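Local coordinates for major capsid protein (PDB 5J7O), which forms the trimeric, double jelly-roll building block of the capsid of Faustovirus, a large double-stranded DNA virus, at residues 231-235 with 274-278. Residues are numbered along the deposited sequence; the frame is centred on the assembly and turned at random.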
ATOM      1  N   PRO B 231       3.426   7.763  -6.426  1.00 36.79           N
ATOM      2  CA  PRO B 231       3.118   6.806  -7.494  1.00 36.33           C
ATOM      3  C   PRO B 231       1.734   7.051  -8.073  1.00 34.94           C
ATOM      4  O   PRO B 231       0.827   7.535  -7.393  1.00 36.06           O
ATOM      5  CB  PRO B 231       3.195   5.446  -6.791  1.00 36.75           C
ATOM      6  CG  PRO B 231       4.028   5.685  -5.575  1.00 37.81           C
ATOM      7  CD  PRO B 231       3.734   7.091  -5.151  1.00 38.35           C
ATOM      8  N   VAL B 232       1.581   6.715  -9.351  1.00 33.61           N
ATOM      9  CA  VAL B 232       0.307   6.830 -10.051  1.00 37.20           C
ATOM     10  C   VAL B 232      -0.012   5.476 -10.667  1.00 38.42           C
ATOM     11  O   VAL B 232       0.779   4.947 -11.459  1.00 38.50           O
ATOM     12  CB  VAL B 232       0.329   7.929 -11.126  1.00 38.89           C
ATOM     13  CG1 VAL B 232      -0.992   7.958 -11.875  1.00 40.05           C
ATOM     14  CG2 VAL B 232       0.612   9.284 -10.491  1.00 38.77           C
ATOM     15  N   GLU B 233      -1.165   4.920 -10.305  1.00 40.03           N
ATOM     16  CA  GLU B 233      -1.554   3.586 -10.741  1.00 40.64           C
ATOM     17  C   GLU B 233      -2.154   3.636 -12.141  1.00 38.16           C
ATOM     18  O   GLU B 233      -3.053   4.438 -12.413  1.00 38.48           O
ATOM     19  CB  GLU B 233      -2.554   2.992  -9.752  1.00 45.39           C
ATOM     20  CG  GLU B 233      -3.136   1.655 -10.156  1.00 50.51           C
ATOM     21  CD  GLU B 233      -4.159   1.157  -9.154  1.00 55.28           C
ATOM     22  OE1 GLU B 233      -5.371   1.291  -9.420  1.00 56.78           O
ATOM     23  OE2 GLU B 233      -3.747   0.645  -8.091  1.00 56.08           O
ATOM     24  N   ALA B 234      -1.658   2.774 -13.027  1.00 36.11           N
ATOM     25  CA  ALA B 234      -2.098   2.731 -14.414  1.00 37.01           C
ATOM     26  C   ALA B 234      -2.513   1.314 -14.779  1.00 39.89           C
ATOM     27  O   ALA B 234      -1.822   0.348 -14.439  1.00 42.52           O
ATOM     28  CB  ALA B 234      -0.997   3.214 -15.363  1.00 37.00           C
ATOM     29  N   ALA B 235      -3.638   1.196 -15.477  1.00 39.38           N
ATOM     30  CA  ALA B 235      -4.175  -0.090 -15.897  1.00 36.82           C
ATOM     31  C   ALA B 235      -3.860  -0.343 -17.366  1.00 36.07           C
ATOM     32  O   ALA B 235      -3.760   0.587 -18.171  1.00 35.97           O
ATOM     33  CB  ALA B 235      -5.686  -0.153 -15.669  1.00 35.08           C
ATOM     34  N   ARG B 274      -7.093  -7.283 -16.048  1.00 32.45           N
ATOM     35  CA  ARG B 274      -6.124  -6.269 -16.430  1.00 32.91           C
ATOM     36  C   ARG B 274      -4.964  -6.286 -15.443  1.00 33.69           C
ATOM     37  O   ARG B 274      -5.105  -6.720 -14.297  1.00 33.69           O
ATOM     38  CB  ARG B 274      -6.741  -4.865 -16.440  1.00 33.83           C
ATOM     39  CG  ARG B 274      -8.138  -4.758 -17.014  1.00 35.89           C
ATOM     40  CD  ARG B 274      -8.645  -3.322 -16.919  1.00 35.40           C
ATOM     41  NE  ARG B 274      -9.291  -3.036 -15.640  1.00 37.25           N
ATOM     42  CZ  ARG B 274      -9.510  -1.810 -15.171  1.00 38.44           C
ATOM     43  NH1 ARG B 274      -9.118  -0.751 -15.866  1.00 38.21           N
ATOM     44  NH2 ARG B 274     -10.111  -1.641 -14.000  1.00 39.16           N
ATOM     45  N   LYS B 275      -3.816  -5.794 -15.894  1.00 33.98           N
ATOM     46  CA  LYS B 275      -2.690  -5.572 -15.003  1.00 33.45           C
ATOM     47  C   LYS B 275      -2.684  -4.127 -14.522  1.00 33.89           C
ATOM     48  O   LYS B 275      -3.094  -3.210 -15.240  1.00 32.34           O
ATOM     49  CB  LYS B 275      -1.363  -5.892 -15.695  1.00 33.36           C
ATOM     50  CG  LYS B 275      -1.180  -7.357 -16.049  1.00 36.58           C
ATOM     51  CD  LYS B 275       0.077  -7.588 -16.882  1.00 39.88           C
ATOM     52  CE  LYS B 275       1.342  -7.462 -16.050  1.00 41.75           C
ATOM     53  NZ  LYS B 275       2.549  -7.844 -16.837  1.00 42.16           N
ATOM     54  N   LEU B 276      -2.227  -3.934 -13.291  1.00 34.52           N
ATOM     55  CA  LEU B 276      -1.972  -2.610 -12.746  1.00 37.14           C
ATOM     56  C   LEU B 276      -0.471  -2.434 -12.582  1.00 40.68           C
ATOM     57  O   LEU B 276       0.194  -3.280 -11.974  1.00 46.97           O
ATOM     58  CB  LEU B 276      -2.670  -2.408 -11.398  1.00 35.49           C
ATOM     59  CG  LEU B 276      -4.188  -2.572 -11.311  1.00 35.30           C
ATOM     60  CD1 LEU B 276      -4.677  -2.157  -9.931  1.00 34.66           C
ATOM     61  CD2 LEU B 276      -4.889  -1.775 -12.396  1.00 34.63           C
ATOM     62  N   THR B 277       0.062  -1.354 -13.140  1.00 37.43           N
ATOM     63  CA  THR B 277       1.432  -0.947 -12.879  1.00 38.38           C
ATOM     64  C   THR B 277       1.425   0.471 -12.327  1.00 38.63           C
ATOM     65  O   THR B 277       0.450   1.214 -12.476  1.00 39.23           O
ATOM     66  CB  THR B 277       2.308  -1.018 -14.138  1.00 42.61           C
ATOM     67  OG1 THR B 277       3.689  -1.068 -13.755  1.00 45.18           O
ATOM     68  CG2 THR B 277       2.089   0.204 -15.013  1.00 43.21           C
ATOM     69  N   GLN B 278       2.521   0.837 -11.676  1.00 37.94           N
ATOM     70  CA  GLN B 278       2.671   2.156 -11.087  1.00 38.76           C
ATOM     71  C   GLN B 278       3.755   2.927 -11.824  1.00 36.57           C
ATOM     72  O   GLN B 278       4.808   2.375 -12.160  1.00 35.20           O
ATOM     73  CB  GLN B 278       3.010   2.059  -9.599  1.00 43.16           C
ATOM     74  CG  GLN B 278       1.988   1.278  -8.800  1.00 48.09           C
ATOM     75  CD  GLN B 278       1.657   1.934  -7.477  1.00 53.43           C
ATOM     76  OE1 GLN B 278       0.496   2.227  -7.191  1.00 57.22           O
ATOM     77  NE2 GLN B 278       2.677   2.167  -6.660  1.00 55.62           N
TER
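Ala234 and Thr277 form the hydrogen-bonded pair of an antiparallel two-stranded ribbon, the tight part of the contact. Ala234 N donates a hydrogen bond to Thr277 O (2.7 Å) and Thr277 N donates one to Ala234 O (2.9 Å), both close to straight. CA-H...O contacts flank the pair: Gln278 CA lies 3.4 Å from Val232 O, and Leu276 CA the same distance from Ala234 O. The side chains of Thr277 and the buried Ala234 share one face of the ribbon, which Tyr515 and Ile516 of the second subunit cover.

On the opposite face, Leu276 CD2 packs on Ala235 CB at 3.7 Å. The exposed Glu233 lies here on the solvent side, its carboxylate resting against the other methyl of Leu276, with Glu233 CD 3.4 Å from Leu276 CD1. An extended chain, with CG anti to the backbone N (chi1 175°), brings it there. At the Pro231 end, next to the third subunit, the amide of Gln278, on a chain bent at chi2, makes a close contact, Gln278 NE2 lying 3.3 Å from Pro231 CB.

At the other end Arg274 NH1 passes Ala235 CB obliquely, but its guanidinium is claimed by a salt bridge to Glu229 of the second subunit. The ribbon belongs to strands 232-240 and 273-280; strands of both neighbouring subunits continue it as antiparallel ladders, joining the three chains of the trimer.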